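Local coordinates for 30S ribosomal protein S6 (PDB 1VMB), which probably binds 16S ribosomal RNA together with protein bS18 as a structural component of the small ribosomal subunit, at residues E18-P29 and E75-D86. Numbering follows the deposited sequence. Where two conformers were deposited one is given.
Sequences ERIYESMFIIAP and EGDYTVIYFRCD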
ATOM      1  N   GLU A  18      -3.352 -16.787   8.246  1.00 38.44           N
ATOM      2  CA  GLU A  18      -2.769 -15.480   7.989  1.00 36.32           C
ATOM      3  C   GLU A  18      -3.860 -14.386   7.811  1.00 33.46           C
ATOM      4  O   GLU A  18      -5.043 -14.616   7.458  1.00 33.50           O
ATOM      5  CB  GLU A  18      -1.661 -15.459   6.920  1.00 37.79           C
ATOM      6  CG  GLU A  18      -1.646 -16.556   5.862  1.00 41.18           C
ATOM      7  CD  GLU A  18      -2.781 -16.431   4.884  1.00 45.57           C
ATOM      8  OE1 GLU A  18      -3.384 -15.332   4.866  1.00 51.34           O
ATOM      9  OE2 GLU A  18      -3.072 -17.414   4.138  1.00 48.36           O
ATOM     10  N   ARG A  19      -3.410 -13.199   8.097  1.00 27.87           N
ATOM     11  CA  ARG A  19      -4.277 -12.044   8.166  1.00 26.14           C
ATOM     12  C   ARG A  19      -4.149 -11.342   6.862  1.00 24.15           C
ATOM     13  O   ARG A  19      -3.067 -11.391   6.257  1.00 24.34           O
ATOM     14  CB  ARG A  19      -3.804 -11.168   9.320  1.00 24.56           C
ATOM     15  CG  ARG A  19      -3.933 -11.850  10.707  1.00 27.56           C
ATOM     16  CD  ARG A  19      -3.426 -10.967  11.852  1.00 29.05           C
ATOM     17  NE  ARG A  19      -3.570 -11.632  13.147  1.00 29.96           N
ATOM     18  CZ  ARG A  19      -3.189 -11.101  14.313  1.00 32.27           C
ATOM     19  NH1 ARG A  19      -2.646  -9.898  14.351  1.00 34.32           N
ATOM     20  NH2 ARG A  19      -3.392 -11.764  15.444  1.00 35.94           N
ATOM     21  N   ILE A  20      -5.210 -10.646   6.441  1.00 22.20           N
ATOM     22  CA  ILE A  20      -5.236  -9.990   5.146  1.00 21.59           C
ATOM     23  C   ILE A  20      -5.238  -8.486   5.348  1.00 21.30           C
ATOM     24  O   ILE A  20      -6.034  -7.981   6.125  1.00 23.10           O
ATOM     25  CB  ILE A  20      -6.527 -10.426   4.325  1.00 21.23           C
ATOM     26  CG1 ILE A  20      -6.611 -11.936   4.124  1.00 21.59           C
ATOM     27  CG2 ILE A  20      -6.618  -9.720   2.970  1.00 23.20           C
ATOM     28  CD1 ILE A  20      -7.947 -12.428   3.600  1.00 23.40           C
ATOM     29  N   TYR A  21      -4.367  -7.791   4.626  1.00 22.47           N
ATOM     30  CA  TYR A  21      -4.244  -6.332   4.698  1.00 22.33           C
ATOM     31  C   TYR A  21      -4.346  -5.644   3.381  1.00 22.95           C
ATOM     32  O   TYR A  21      -4.094  -6.252   2.350  1.00 23.41           O
ATOM     33  CB  TYR A  21      -2.859  -6.012   5.267  1.00 22.93           C
ATOM     34  CG  TYR A  21      -2.722  -6.496   6.682  1.00 23.08           C
ATOM     35  CD1 TYR A  21      -2.274  -7.805   6.953  1.00 24.72           C
ATOM     36  CD2 TYR A  21      -3.041  -5.689   7.746  1.00 24.89           C
ATOM     37  CE1 TYR A  21      -2.155  -8.275   8.254  1.00 24.21           C
ATOM     38  CE2 TYR A  21      -2.935  -6.156   9.035  1.00 26.49           C
ATOM     39  CZ  TYR A  21      -2.496  -7.446   9.298  1.00 25.12           C
ATOM     40  OH  TYR A  21      -2.410  -7.905  10.619  1.00 28.44           O
ATOM     41  N   GLU A  22      -4.821  -4.392   3.420  1.00 21.03           N
ATOM     42  CA  GLU A  22      -4.650  -3.460   2.294  1.00 22.39           C
ATOM     43  C   GLU A  22      -3.759  -2.338   2.735  1.00 23.38           C
ATOM     44  O   GLU A  22      -3.835  -1.869   3.867  1.00 22.73           O
ATOM     45  CB  GLU A  22      -5.977  -2.958   1.736  0.50 22.08           C
ATOM     46  CG  GLU A  22      -6.696  -2.045   2.676  0.50 19.96           C
ATOM     47  CD  GLU A  22      -7.917  -1.397   2.090  0.50 20.80           C
ATOM     48  OE1 GLU A  22      -8.648  -1.999   1.254  0.50 19.25           O
ATOM     49  OE2 GLU A  22      -8.131  -0.244   2.488  0.50 19.04           O
ATOM     50  N   SER A  23      -2.921  -1.882   1.808  1.00 22.44           N
ATOM     51  CA  SER A  23      -2.161  -0.651   2.025  1.00 23.61           C
ATOM     52  C   SER A  23      -2.236   0.190   0.801  1.00 23.97           C
ATOM     53  O   SER A  23      -1.834  -0.253  -0.288  1.00 25.03           O
ATOM     54  CB  SER A  23      -0.679  -0.939   2.353  1.00 23.46           C
ATOM     55  OG  SER A  23      -0.041   0.242   2.829  1.00 24.45           O
ATOM     56  N   MET A  24      -2.784   1.401   0.961  1.00 23.89           N
ATOM     57  CA  MET A  24      -2.938   2.358  -0.137  1.00 23.85           C
ATOM     58  C   MET A  24      -1.908   3.416   0.116  1.00 23.83           C
ATOM     59  O   MET A  24      -1.806   3.936   1.253  1.00 24.02           O
ATOM     60  CB  MET A  24      -4.337   2.994  -0.166  0.50 23.92           C
ATOM     61  CG  MET A  24      -4.557   3.953  -1.350  0.50 23.18           C
ATOM     62  SD  MET A  24      -6.081   4.905  -1.247  0.50 24.45           S
ATOM     63  CE  MET A  24      -5.387   6.378  -0.539  0.50 25.83           C
ATOM     64  N   PHE A  25      -1.149   3.765  -0.916  1.00 23.54           N
ATOM     65  CA  PHE A  25      -0.192   4.851  -0.797  1.00 23.05           C
ATOM     66  C   PHE A  25      -0.263   5.778  -2.021  1.00 22.86           C
ATOM     67  O   PHE A  25      -0.552   5.292  -3.124  1.00 23.83           O
ATOM     68  CB  PHE A  25       1.222   4.335  -0.566  1.00 23.41           C
ATOM     69  CG  PHE A  25       1.736   3.388  -1.638  1.00 23.46           C
ATOM     70  CD1 PHE A  25       1.414   2.021  -1.649  1.00 22.88           C
ATOM     71  CD2 PHE A  25       2.579   3.842  -2.619  1.00 24.96           C
ATOM     72  CE1 PHE A  25       1.893   1.220  -2.612  1.00 23.11           C
ATOM     73  CE2 PHE A  25       3.055   3.018  -3.603  1.00 25.51           C
ATOM     74  CZ  PHE A  25       2.718   1.692  -3.601  1.00 24.64           C
ATOM     75  N   ILE A  26      -0.004   7.083  -1.827  1.00 23.10           N
ATOM     76  CA  ILE A  26      -0.157   8.076  -2.890  1.00 24.01           C
ATOM     77  C   ILE A  26       1.195   8.771  -3.075  1.00 23.50           C
ATOM     78  O   ILE A  26       1.741   9.292  -2.133  1.00 22.30           O
ATOM     79  CB  ILE A  26      -1.243   9.121  -2.488  1.00 24.65           C
ATOM     80  CG1 ILE A  26      -2.559   8.404  -2.182  1.00 24.65           C
ATOM     81  CG2 ILE A  26      -1.426  10.178  -3.528  1.00 26.78           C
ATOM     82  CD1 ILE A  26      -3.657   9.272  -1.660  1.00 26.13           C
ATOM     83  N   ILE A  27       1.705   8.771  -4.292  1.00 22.14           N
ATOM     84  CA  ILE A  27       2.957   9.379  -4.643  1.00 22.77           C
ATOM     85  C   ILE A  27       2.676  10.758  -5.221  1.00 21.96           C
ATOM     86  O   ILE A  27       1.715  10.996  -6.033  1.00 21.57           O
ATOM     87  CB  ILE A  27       3.750   8.474  -5.645  1.00 21.18           C
ATOM     88  CG1 ILE A  27       3.975   7.039  -5.081  1.00 23.08           C
ATOM     89  CG2 ILE A  27       5.041   9.161  -6.025  1.00 21.54           C
ATOM     90  CD1 ILE A  27       4.508   6.026  -6.107  1.00 25.23           C
ATOM     91  N   ALA A  28       3.522  11.688  -4.802  1.00 23.71           N
ATOM     92  CA  ALA A  28       3.465  13.048  -5.256  1.00 22.11           C
ATOM     93  C   ALA A  28       3.514  13.127  -6.772  1.00 22.41           C
ATOM     94  O   ALA A  28       4.283  12.399  -7.461  1.00 23.76           O
ATOM     95  CB  ALA A  28       4.616  13.834  -4.676  1.00 23.53           C
ATOM     96  N   PRO A  29       2.750  14.056  -7.315  1.00 23.16           N
ATOM     97  CA  PRO A  29       2.656  14.154  -8.770  1.00 22.38           C
ATOM     98  C   PRO A  29       3.854  14.781  -9.489  1.00 22.69           C
ATOM     99  O   PRO A  29       3.896  14.737 -10.702  1.00 22.95           O
ATOM    100  CB  PRO A  29       1.384  14.979  -8.964  1.00 23.28           C
ATOM    101  CG  PRO A  29       1.444  15.920  -7.825  1.00 22.56           C
ATOM    102  CD  PRO A  29       1.894  15.064  -6.652  1.00 22.57           C
ATOM    103  N   GLU A  75      -3.460  16.544  -6.528  1.00 21.82           N
ATOM    104  CA  GLU A  75      -3.611  15.198  -7.089  1.00 21.83           C
ATOM    105  C   GLU A  75      -2.417  14.358  -6.749  1.00 21.44           C
ATOM    106  O   GLU A  75      -1.412  14.860  -6.325  1.00 20.16           O
ATOM    107  CB  GLU A  75      -3.711  15.269  -8.611  1.00 21.54           C
ATOM    108  CG  GLU A  75      -2.477  15.882  -9.258  1.00 23.22           C
ATOM    109  CD  GLU A  75      -2.559  15.964 -10.765  1.00 26.23           C
ATOM    110  OE1 GLU A  75      -3.572  15.481 -11.352  1.00 32.61           O
ATOM    111  OE2 GLU A  75      -1.591  16.514 -11.385  1.00 31.82           O
ATOM    112  N   GLY A  76      -2.537  13.052  -6.921  1.00 19.98           N
ATOM    113  CA  GLY A  76      -1.418  12.154  -6.615  1.00 20.81           C
ATOM    114  C   GLY A  76      -1.671  10.801  -7.240  1.00 22.35           C
ATOM    115  O   GLY A  76      -2.769  10.573  -7.758  1.00 20.82           O
ATOM    116  N   ASP A  77      -0.616   9.966  -7.266  1.00 22.00           N
ATOM    117  CA  ASP A  77      -0.675   8.696  -8.015  1.00 22.80           C
ATOM    118  C   ASP A  77      -0.965   7.602  -6.996  1.00 21.30           C
ATOM    119  O   ASP A  77      -0.135   7.340  -6.144  1.00 24.05           O
ATOM    120  CB  ASP A  77       0.647   8.482  -8.744  1.00 22.17           C
ATOM    121  CG  ASP A  77       0.659   7.263  -9.610  1.00 27.10           C
ATOM    122  OD1 ASP A  77      -0.273   6.443  -9.528  1.00 25.87           O
ATOM    123  OD2 ASP A  77       1.552   7.082 -10.486  1.00 25.22           O
ATOM    124  N   TYR A  78      -2.144   7.001  -7.132  1.00 20.83           N
ATOM    125  CA  TYR A  78      -2.639   5.985  -6.156  1.00 20.65           C
ATOM    126  C   TYR A  78      -2.239   4.569  -6.537  1.00 22.06           C
ATOM    127  O   TYR A  78      -2.435   4.141  -7.722  1.00 22.12           O
ATOM    128  CB  TYR A  78      -4.165   6.023  -6.092  1.00 21.31           C
ATOM    129  CG  TYR A  78      -4.843   7.160  -5.313  1.00 20.73           C
ATOM    130  CD1 TYR A  78      -4.741   8.474  -5.731  1.00 21.45           C
ATOM    131  CD2 TYR A  78      -5.690   6.903  -4.251  1.00 21.63           C
ATOM    132  CE1 TYR A  78      -5.441   9.467  -5.119  1.00 20.53           C
ATOM    133  CE2 TYR A  78      -6.418   7.917  -3.607  1.00 20.03           C
ATOM    134  CZ  TYR A  78      -6.258   9.203  -4.014  1.00 20.72           C
ATOM    135  OH  TYR A  78      -6.985  10.252  -3.472  1.00 22.46           O
ATOM    136  N   THR A  79      -1.841   3.818  -5.507  1.00 22.92           N
ATOM    137  CA  THR A  79      -1.644   2.399  -5.614  1.00 22.59           C
ATOM    138  C   THR A  79      -2.233   1.756  -4.379  1.00 23.38           C
ATOM    139  O   THR A  79      -2.095   2.319  -3.312  1.00 22.36           O
ATOM    140  CB  THR A  79      -0.171   2.067  -5.668  1.00 22.86           C
ATOM    141  OG1 THR A  79       0.461   2.754  -6.742  1.00 21.98           O
ATOM    142  CG2 THR A  79       0.013   0.644  -5.951  1.00 20.41           C
ATOM    143  N   VAL A  80      -2.888   0.590  -4.539  1.00 22.50           N
ATOM    144  CA  VAL A  80      -3.285  -0.223  -3.363  1.00 22.42           C
ATOM    145  C   VAL A  80      -2.659  -1.597  -3.503  1.00 23.02           C
ATOM    146  O   VAL A  80      -2.701  -2.171  -4.621  1.00 22.55           O
ATOM    147  CB  VAL A  80      -4.762  -0.383  -3.247  1.00 23.83           C
ATOM    148  CG1 VAL A  80      -5.104  -1.031  -1.895  1.00 25.15           C
ATOM    149  CG2 VAL A  80      -5.496   0.958  -3.358  1.00 28.77           C
ATOM    150  N   ILE A  81      -2.102  -2.146  -2.428  1.00 23.48           N
ATOM    151  CA  ILE A  81      -1.501  -3.470  -2.460  1.00 22.37           C
ATOM    152  C   ILE A  81      -2.250  -4.290  -1.435  1.00 23.69           C
ATOM    153  O   ILE A  81      -2.378  -3.803  -0.312  1.00 22.18           O
ATOM    154  CB  ILE A  81       0.000  -3.439  -2.113  1.00 22.93           C
ATOM    155  CG1 ILE A  81       0.757  -2.676  -3.189  1.00 23.13           C
ATOM    156  CG2 ILE A  81       0.542  -4.832  -2.007  1.00 25.47           C
ATOM    157  CD1 ILE A  81       2.228  -2.426  -2.837  1.00 25.10           C
ATOM    158  N   TYR A  82      -2.729  -5.458  -1.837  1.00 23.17           N
ATOM    159  CA  TYR A  82      -3.390  -6.405  -0.969  1.00 23.72           C
ATOM    160  C   TYR A  82      -2.418  -7.500  -0.665  1.00 22.96           C
ATOM    161  O   TYR A  82      -1.834  -8.077  -1.595  1.00 21.92           O
ATOM    162  CB  TYR A  82      -4.623  -6.981  -1.636  1.00 25.11           C
ATOM    163  CG  TYR A  82      -5.639  -5.894  -1.963  1.00 24.81           C
ATOM    164  CD1 TYR A  82      -6.593  -5.504  -1.045  1.00 31.04           C
ATOM    165  CD2 TYR A  82      -5.574  -5.223  -3.160  1.00 29.31           C
ATOM    166  CE1 TYR A  82      -7.539  -4.461  -1.355  1.00 29.02           C
ATOM    167  CE2 TYR A  82      -6.510  -4.204  -3.502  1.00 29.04           C
ATOM    168  CZ  TYR A  82      -7.475  -3.829  -2.590  1.00 30.65           C
ATOM    169  OH  TYR A  82      -8.378  -2.806  -2.935  1.00 32.03           O
ATOM    170  N   PHE A  83      -2.219  -7.769   0.620  1.00 23.44           N
ATOM    171  CA  PHE A  83      -1.248  -8.793   1.021  1.00 22.49           C
ATOM    172  C   PHE A  83      -1.677  -9.550   2.278  1.00 23.22           C
ATOM    173  O   PHE A  83      -2.572  -9.142   3.001  1.00 22.10           O
ATOM    174  CB  PHE A  83       0.154  -8.194   1.218  1.00 23.41           C
ATOM    175  CG  PHE A  83       0.259  -7.217   2.359  1.00 23.31           C
ATOM    176  CD1 PHE A  83      -0.049  -5.896   2.159  1.00 25.40           C
ATOM    177  CD2 PHE A  83       0.741  -7.604   3.611  1.00 24.65           C
ATOM    178  CE1 PHE A  83       0.100  -4.962   3.177  1.00 23.82           C
ATOM    179  CE2 PHE A  83       0.872  -6.648   4.645  1.00 23.56           C
ATOM    180  CZ  PHE A  83       0.533  -5.354   4.426  1.00 25.19           C
ATOM    181  N   ARG A  84      -0.999 -10.644   2.560  1.00 24.21           N
ATOM    182  CA  ARG A  84      -1.322 -11.444   3.771  1.00 24.46           C
ATOM    183  C   ARG A  84      -0.019 -11.671   4.515  1.00 25.20           C
ATOM    184  O   ARG A  84       1.049 -11.855   3.916  1.00 23.41           O
ATOM    185  CB  ARG A  84      -2.048 -12.765   3.452  1.00 25.91           C
ATOM    186  CG  ARG A  84      -1.480 -13.603   2.427  1.00 25.62           C
ATOM    187  CD  ARG A  84      -2.455 -14.678   1.834  1.00 28.46           C
ATOM    188  NE  ARG A  84      -3.763 -14.097   1.573  1.00 32.66           N
ATOM    189  CZ  ARG A  84      -4.678 -14.634   0.785  1.00 37.38           C
ATOM    190  NH1 ARG A  84      -4.423 -15.765   0.114  1.00 41.86           N
ATOM    191  NH2 ARG A  84      -5.842 -14.021   0.627  1.00 37.37           N
ATOM    192  N   CYS A  85      -0.111 -11.618   5.836  1.00 23.82           N
ATOM    193  CA  CYS A  85       1.014 -11.909   6.651  1.00 24.82           C
ATOM    194  C   CYS A  85       0.494 -12.252   8.046  1.00 24.50           C
ATOM    195  O   CYS A  85      -0.690 -12.246   8.268  1.00 24.11           O
ATOM    196  CB  CYS A  85       1.957 -10.729   6.667  1.00 25.34           C
ATOM    197  SG  CYS A  85       1.259  -9.293   7.529  1.00 26.32           S
ATOM    198  N   ASP A  86       1.404 -12.562   8.962  1.00 25.18           N
ATOM    199  CA  ASP A  86       1.040 -12.951  10.326  1.00 25.49           C
ATOM    200  C   ASP A  86       0.765 -11.794  11.265  1.00 25.89           C
ATOM    201  O   ASP A  86       0.427 -12.009  12.439  1.00 25.27           O
ATOM    202  CB  ASP A  86       2.112 -13.869  10.920  1.00 26.68           C
ATOM    203  CG  ASP A  86       3.460 -13.177  11.186  1.00 27.78           C
ATOM    204  OD1 ASP A  86       3.635 -11.923  11.067  1.00 24.36           O
ATOM    205  OD2 ASP A  86       4.444 -13.906  11.525  1.00 26.43           O
TER
HETATM  206  O   HOH W   1      -9.047  -0.861  -1.276  1.00 28.16           O
HETATM  207  O   HOH W   2       1.234   5.125  -5.512  1.00 18.37           O
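Strands 19-27 and 75-85 are the two central, antiparallel strands, first and third in chain order, of the four-stranded sheet in the ferredoxin-like fold of S6, and ten backbone hydrogen bonds join them from R19 and C85 to I27 and D77. The straightest runs from Y21 N to F83 O, 2.8 Å. On the face shared by Y21, F83, F25 and T79, Y21 CB sits over the F83 ring, 3.8 Å from its centroid; the two rings are near parallel but slid apart, so they barely overlap. C85 SG approaches the Y21 ring obliquely, 3.6 Å from Y21 CE1. Further along, F25 carries CG between its backbone N and carbonyl carbon (chi1 57°), which brings the ring across to the other strand: T79 CB lies over one face, and I81 CD1 meets the edge at F25 CE1. A water donates to F25 O and D77 O and accepts from T79 OG1.

On the opposite face, I26 CD1 rests over the Y78 ring, 3.7 Å from its centroid, while M24 SD, in one of its two conformers, comes in at the ring edge as a Met-aromatic contact. With an alanine at Y78, I26 CD1 would probably lose the ring face it rests on, leaving a gap beside it. In one of its two conformers, E22 OE1 shares a water with Y82 OH and forms a salt bridge with R111. At the far end, E18 OE1 lies 3.5 Å from R84 NE, well out of the guanidinium plane, so the polar link is one of charge only, with no N-H pointing at the oxygen; D56 and E118 also hold R84.

Strand 103-110 continues the sheet beside 19-27, and strand 54-66 lies beyond 75-85. Helix 33-51 packs on the face of T79, I81 and F83, through V40, V43 and I47.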